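PDB 1XM7: hypothetical protein aq_1665 from Aquifex aeolicus, which is of unknown function but probably acts as a hydrolase of the calcineurin-like phosphoesterase family. Local coordinates for residues 116-121 / 145-150; 149-154 / 171-176. All coordinates share one frame; numbering follows the deposited sequence.

Interaction 1. Residues 116-121 / 145-150; sequences AKDPIT and HGHVHW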
loop_
_atom_site.group_PDB
_atom_site.type_symbol
_atom_site.label_atom_id
_atom_site.label_comp_id
_atom_site.label_asym_id
_atom_site.label_seq_id
_atom_site.Cartn_x
_atom_site.Cartn_y
_atom_site.Cartn_z
ATOM N N ALA A 116 -10.649 -2.882 7.162
ATOM C CA ALA A 116 -12.015 -2.860 7.652
ATOM C C ALA A 116 -11.930 -2.929 9.176
ATOM O O ALA A 116 -12.718 -2.297 9.888
ATOM C CB ALA A 116 -12.798 -4.054 7.103
ATOM N N LYS A 117 -10.954 -3.687 9.668
ATOM C CA LYS A 117 -10.757 -3.846 11.102
ATOM C C LYS A 117 -9.327 -4.271 11.372
ATOM O O LYS A 117 -8.846 -5.213 10.755
ATOM C CB LYS A 117 -11.703 -4.910 11.637
ATOM C CG LYS A 117 -11.735 -4.988 13.144
ATOM C CD LYS A 117 -12.701 -6.070 13.620
ATOM C CE LYS A 117 -13.502 -5.584 14.826
ATOM N NZ LYS A 117 -14.257 -4.311 14.529
ATOM N N ASP A 118 -8.644 -3.574 12.278
ATOM C CA ASP A 118 -7.267 -3.922 12.618
ATOM C C ASP A 118 -7.291 -5.120 13.579
ATOM O O ASP A 118 -7.764 -5.029 14.723
ATOM C CB ASP A 118 -6.547 -2.738 13.261
ATOM C CG ASP A 118 -5.045 -2.951 13.356
ATOM O OD1 ASP A 118 -4.611 -4.020 13.840
ATOM O OD2 ASP A 118 -4.291 -2.044 12.949
ATOM N N PRO A 119 -6.757 -6.260 13.120
ATOM C CA PRO A 119 -6.706 -7.503 13.886
ATOM C C PRO A 119 -5.905 -7.405 15.155
ATOM O O PRO A 119 -5.848 -8.360 15.920
ATOM C CB PRO A 119 -6.094 -8.486 12.895
ATOM C CG PRO A 119 -5.118 -7.631 12.176
ATOM C CD PRO A 119 -5.922 -6.372 11.909
ATOM N N ILE A 120 -5.282 -6.256 15.386
ATOM C CA ILE A 120 -4.468 -6.086 16.584
ATOM C C ILE A 120 -4.933 -4.878 17.371
ATOM O O ILE A 120 -5.609 -5.010 18.391
ATOM C CB ILE A 120 -2.974 -5.906 16.220
ATOM C CG1 ILE A 120 -2.482 -7.115 15.411
ATOM C CG2 ILE A 120 -2.147 -5.746 17.486
ATOM C CD1 ILE A 120 -1.267 -6.815 14.499
ATOM N N THR A 121 -4.576 -3.698 16.886
ATOM C CA THR A 121 -4.956 -2.469 17.547
ATOM C C THR A 121 -5.662 -1.515 16.606
ATOM O O THR A 121 -5.089 -1.070 15.609
ATOM C CB THR A 121 -3.735 -1.770 18.132
ATOM O OG1 THR A 121 -3.276 -2.512 19.270
ATOM C CG2 THR A 121 -4.080 -0.339 18.543
ATOM N N HIS A 145 -5.671 -3.079 1.009
ATOM C CA HIS A 145 -5.238 -2.048 1.946
ATOM C C HIS A 145 -3.837 -2.311 2.476
ATOM O O HIS A 145 -3.140 -3.204 2.011
ATOM C CB HIS A 145 -6.206 -1.995 3.125
ATOM C CG HIS A 145 -6.180 -3.230 3.961
ATOM N ND1 HIS A 145 -5.098 -3.571 4.742
ATOM C CD2 HIS A 145 -7.064 -4.249 4.076
ATOM C CE1 HIS A 145 -5.315 -4.749 5.300
ATOM N NE2 HIS A 145 -6.500 -5.182 4.911
ATOM N N GLY A 146 -3.437 -1.504 3.449
ATOM C CA GLY A 146 -2.143 -1.663 4.081
ATOM C C GLY A 146 -2.327 -1.425 5.572
ATOM O O GLY A 146 -3.167 -2.057 6.220
ATOM N N HIS A 147 -1.524 -0.525 6.123
ATOM C CA HIS A 147 -1.627 -0.156 7.524
ATOM C C HIS A 147 -1.297 -1.205 8.595
ATOM O O HIS A 147 -0.608 -0.883 9.560
ATOM C CB HIS A 147 -3.023 0.419 7.776
ATOM C CG HIS A 147 -3.180 1.043 9.127
ATOM N ND1 HIS A 147 -3.646 0.346 10.220
ATOM C CD2 HIS A 147 -2.908 2.296 9.564
ATOM C CE1 HIS A 147 -3.655 1.142 11.274
ATOM N NE2 HIS A 147 -3.212 2.331 10.902
ATOM N N VAL A 148 -1.781 -2.439 8.456
ATOM C CA VAL A 148 -1.497 -3.466 9.472
ATOM C C VAL A 148 -0.154 -4.166 9.266
ATOM O O VAL A 148 0.034 -4.904 8.299
ATOM C CB VAL A 148 -2.596 -4.543 9.518
ATOM C CG1 VAL A 148 -2.361 -5.455 10.717
ATOM C CG2 VAL A 148 -3.969 -3.883 9.599
ATOM N N HIS A 149 0.771 -3.944 10.193
ATOM C CA HIS A 149 2.103 -4.527 10.097
ATOM C C HIS A 149 2.185 -5.992 10.458
ATOM O O HIS A 149 1.254 -6.583 10.996
ATOM C CB HIS A 149 3.094 -3.755 10.967
ATOM C CG HIS A 149 3.161 -2.294 10.651
ATOM N ND1 HIS A 149 3.235 -1.813 9.361
ATOM C CD2 HIS A 149 3.158 -1.205 11.456
ATOM C CE1 HIS A 149 3.272 -0.493 9.386
ATOM N NE2 HIS A 149 3.226 -0.099 10.646
ATOM N N TRP A 150 3.337 -6.564 10.151
ATOM C CA TRP A 150 3.597 -7.955 10.429
ATOM C C TRP A 150 3.582 -8.195 11.931
ATOM O O TRP A 150 4.019 -7.350 12.710
ATOM C CB TRP A 150 4.966 -8.345 9.865
ATOM C CG TRP A 150 5.346 -9.767 10.154
ATOM C CD1 TRP A 150 5.104 -10.865 9.366
ATOM C CD2 TRP A 150 5.940 -10.266 11.363
ATOM N NE1 TRP A 150 5.504 -12.012 10.017
ATOM C CE2 TRP A 150 6.019 -11.672 11.243
ATOM C CE3 TRP A 150 6.404 -9.659 12.541
ATOM C CZ2 TRP A 150 6.545 -12.483 12.260
ATOM C CZ3 TRP A 150 6.922 -10.466 13.551
ATOM C CH2 TRP A 150 6.987 -11.863 13.403
#
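D118 swings CG anti to its backbone N (chi1 -168°), and V148 likewise sets CG1 anti to its own (chi1 -172°), so that carboxylate and isopropyl group meet where the two loops come closest. OD2 of D118 lies 3.8 Å from V148 CG2. The same oxygen sits at the edge of the H147 ring, in its plane and 3.7 Å from CE1, with the carboxylate turned 85° to the ring. No hydrogen bond joins the two; the oxygen simply flanks the ring. OD1 works within its own loop, taking the backbone N of I120 at 2.8 Å on its anti lone pair, an Asx turn, plus a weaker bond from T121 N. This turn carries P119, whose CG meets V148 CG1 tip to tip at 3.8 Å, while I120 CD1 approaches that methyl obliquely. An alanine in place of D118 would probably undo the Asx turn and loosen P119 and I120 over V148. On the other loop, G146 O accepts two bonds, from V148 N at 2.7 Å and H145 ND1 at 2.9 Å. G146 to H149 read as the GHxH signature of calcineurin-like phosphoesterases, whose histidines bind metal in relatives.

Interaction 2. Residues 149-154 / 171-176; sequences HWNREG and VEWNDY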
loop_
_atom_site.group_PDB
_atom_site.type_symbol
_atom_site.label_atom_id
_atom_site.label_comp_id
_atom_site.label_asym_id
_atom_site.label_seq_id
_atom_site.Cartn_x
_atom_site.Cartn_y
_atom_site.Cartn_z
ATOM N N HIS A 149 0.771 -3.944 10.193
ATOM C CA HIS A 149 2.103 -4.527 10.097
ATOM C C HIS A 149 2.185 -5.992 10.458
ATOM O O HIS A 149 1.254 -6.583 10.996
ATOM C CB HIS A 149 3.094 -3.755 10.967
ATOM C CG HIS A 149 3.161 -2.294 10.651
ATOM N ND1 HIS A 149 3.235 -1.813 9.361
ATOM C CD2 HIS A 149 3.158 -1.205 11.456
ATOM C CE1 HIS A 149 3.272 -0.493 9.386
ATOM N NE2 HIS A 149 3.226 -0.099 10.646
ATOM N N TRP A 150 3.337 -6.564 10.151
ATOM C CA TRP A 150 3.597 -7.955 10.429
ATOM C C TRP A 150 3.582 -8.195 11.931
ATOM O O TRP A 150 4.019 -7.350 12.710
ATOM C CB TRP A 150 4.966 -8.345 9.865
ATOM C CG TRP A 150 5.346 -9.767 10.154
ATOM C CD1 TRP A 150 5.104 -10.865 9.366
ATOM C CD2 TRP A 150 5.940 -10.266 11.363
ATOM N NE1 TRP A 150 5.504 -12.012 10.017
ATOM C CE2 TRP A 150 6.019 -11.672 11.243
ATOM C CE3 TRP A 150 6.404 -9.659 12.541
ATOM C CZ2 TRP A 150 6.545 -12.483 12.260
ATOM C CZ3 TRP A 150 6.922 -10.466 13.551
ATOM C CH2 TRP A 150 6.987 -11.863 13.403
ATOM N N ASN A 151 3.058 -9.348 12.329
ATOM C CA ASN A 151 3.024 -9.755 13.726
ATOM C C ASN A 151 3.285 -11.245 13.664
ATOM O O ASN A 151 3.095 -11.866 12.617
ATOM C CB ASN A 151 1.668 -9.447 14.374
ATOM C CG ASN A 151 0.510 -10.110 13.664
ATOM O OD1 ASN A 151 -0.494 -9.466 13.344
ATOM N ND2 ASN A 151 0.636 -11.407 13.418
ATOM N N ARG A 152 3.722 -11.820 14.774
ATOM C CA ARG A 152 4.044 -13.241 14.813
ATOM C C ARG A 152 2.866 -14.217 14.720
ATOM O O ARG A 152 3.060 -15.418 14.895
ATOM C CB ARG A 152 4.869 -13.546 16.069
ATOM C CG ARG A 152 5.351 -12.300 16.804
ATOM C CD ARG A 152 4.207 -11.679 17.597
ATOM N NE ARG A 152 4.533 -10.375 18.175
ATOM C CZ ARG A 152 3.914 -9.853 19.235
ATOM N NH1 ARG A 152 2.937 -10.530 19.839
ATOM N NH2 ARG A 152 4.266 -8.653 19.695
ATOM N N GLU A 153 1.660 -13.722 14.437
ATOM C CA GLU A 153 0.491 -14.602 14.326
ATOM C C GLU A 153 -0.269 -14.545 12.994
ATOM O O GLU A 153 -0.307 -15.529 12.267
ATOM C CB GLU A 153 -0.494 -14.340 15.466
ATOM C CG GLU A 153 -0.165 -13.143 16.334
ATOM C CD GLU A 153 1.032 -13.384 17.231
ATOM O OE1 GLU A 153 1.365 -12.491 18.043
ATOM O OE2 GLU A 153 1.639 -14.472 17.126
ATOM N N GLY A 154 -0.888 -13.410 12.680
ATOM C CA GLY A 154 -1.638 -13.303 11.434
ATOM C C GLY A 154 -2.661 -12.178 11.458
ATOM O O GLY A 154 -2.856 -11.493 10.420
ATOM N N VAL A 171 4.292 -4.070 2.790
ATOM C CA VAL A 171 5.536 -4.766 2.469
ATOM C C VAL A 171 5.903 -5.851 3.469
ATOM O O VAL A 171 6.323 -6.934 3.081
ATOM C CB VAL A 171 6.722 -3.782 2.367
ATOM C CG1 VAL A 171 6.556 -2.898 1.150
ATOM C CG2 VAL A 171 6.815 -2.937 3.628
ATOM N N GLU A 172 5.733 -5.561 4.755
ATOM C CA GLU A 172 6.069 -6.514 5.809
ATOM C C GLU A 172 5.363 -7.870 5.705
ATOM O O GLU A 172 5.824 -8.859 6.276
ATOM C CB GLU A 172 5.785 -5.905 7.185
ATOM C CG GLU A 172 6.634 -4.698 7.521
ATOM C CD GLU A 172 6.529 -4.313 8.981
ATOM O OE1 GLU A 172 7.125 -3.298 9.376
ATOM O OE2 GLU A 172 5.853 -5.026 9.744
ATOM N N TRP A 173 4.250 -7.921 4.987
ATOM C CA TRP A 173 3.519 -9.174 4.846
ATOM C C TRP A 173 3.820 -9.889 3.550
ATOM O O TRP A 173 3.544 -11.081 3.423
ATOM C CB TRP A 173 2.013 -8.939 4.908
ATOM C CG TRP A 173 1.499 -8.643 6.270
ATOM C CD1 TRP A 173 1.011 -7.453 6.721
ATOM C CD2 TRP A 173 1.400 -9.563 7.368
ATOM N NE1 TRP A 173 0.612 -7.572 8.030
ATOM C CE2 TRP A 173 0.838 -8.857 8.453
ATOM C CE3 TRP A 173 1.731 -10.914 7.538
ATOM C CZ2 TRP A 173 0.597 -9.458 9.698
ATOM C CZ3 TRP A 173 1.494 -11.510 8.774
ATOM C CH2 TRP A 173 0.932 -10.779 9.837
ATOM N N ASN A 174 4.378 -9.170 2.582
ATOM C CA ASN A 174 4.658 -9.781 1.293
ATOM C C ASN A 174 6.129 -9.823 0.923
ATOM O O ASN A 174 6.479 -9.805 -0.250
ATOM C CB ASN A 174 3.855 -9.071 0.201
ATOM C CG ASN A 174 2.446 -8.735 0.654
ATOM O OD1 ASN A 174 2.170 -7.615 1.075
ATOM N ND2 ASN A 174 1.556 -9.713 0.597
ATOM N N ASP A 175 6.984 -9.891 1.937
ATOM C CA ASP A 175 8.425 -9.969 1.728
ATOM C C ASP A 175 8.928 -8.812 0.855
ATOM O O ASP A 175 9.729 -9.001 -0.061
ATOM C CB ASP A 175 8.780 -11.337 1.106
ATOM C CG ASP A 175 10.245 -11.734 1.332
ATOM O OD1 ASP A 175 10.786 -11.454 2.431
ATOM O OD2 ASP A 175 10.857 -12.343 0.420
ATOM N N TYR A 176 8.436 -7.613 1.152
ATOM C CA TYR A 176 8.819 -6.395 0.440
ATOM C C TYR A 176 8.697 -6.461 -1.081
ATOM O O TYR A 176 9.577 -6.005 -1.806
ATOM C CB TYR A 176 10.241 -5.988 0.851
ATOM C CG TYR A 176 10.378 -5.837 2.351
ATOM C CD1 TYR A 176 10.465 -6.955 3.177
ATOM C CD2 TYR A 176 10.320 -4.579 2.953
ATOM C CE1 TYR A 176 10.483 -6.822 4.562
ATOM C CE2 TYR A 176 10.334 -4.436 4.339
ATOM C CZ TYR A 176 10.413 -5.560 5.134
ATOM O OH TYR A 176 10.413 -5.424 6.502
HETATM O O HOH W 1 5.968 -5.529 12.421
#
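W173 slides its indole beneath the backbone of W150, the six-membered ring taking the CA of W150 over one face. This is a CH-pi contact, with CA 3.8 Å from the ring centroid and 27° off the ring normal. The two side chains cross at about a right angle: W150 CD1 comes within 3.7 Å of W173 CZ3, yet the ring planes make 43°, neither a stack nor a T. Farther along, W173 CH2 reaches the backbone N of N151 at 3.6 Å, and at the other end of the indole NE1 donates to V148 O, which fixes the ring's rotation.

E172 comes in from the 3-10 turn 171-173, its chain extended beyond CG. OE2 accepts from W150 N at 3.0 Å through its anti lone pair, a fairly straight bond of 152°. One water also donates to E172 OE2, at 2.7 Å, and to W150 O, so one carboxylate oxygen holds W150 N directly and W150 O through the water. OE2 further presses on H149 CB at 3.3 Å; the imidazole of H149 is itself held by N170 through ND1. Because OE1 is salt-bridged to R25, the buried carboxylate of E172 is likely to stay ionised, and its charge would strengthen the grip on W150 N.

Overall arrangement
Along the chain the segments run 116-121, 145-150, 149-154, 171-176, so interaction 2 begins on H149 and W150, where interaction 1 ends. Their centres lie about 10 Å apart on the same side of the chain's centre. The loops involved follow strands 107-112, 142-145 and 166-168, parallel neighbours in the four-stranded sheet, and 171-176 then leads on to strand 179-180 of the five-stranded one. W173 of interaction 2 reaches back to V148 of interaction 1, and I120 packs on N151. The loop after strand 142-145 is thus flanked by both neighbouring loops, consistent with the family's metal site, which is built from loops at the C-terminal ends of the strands, at one edge of the sandwich.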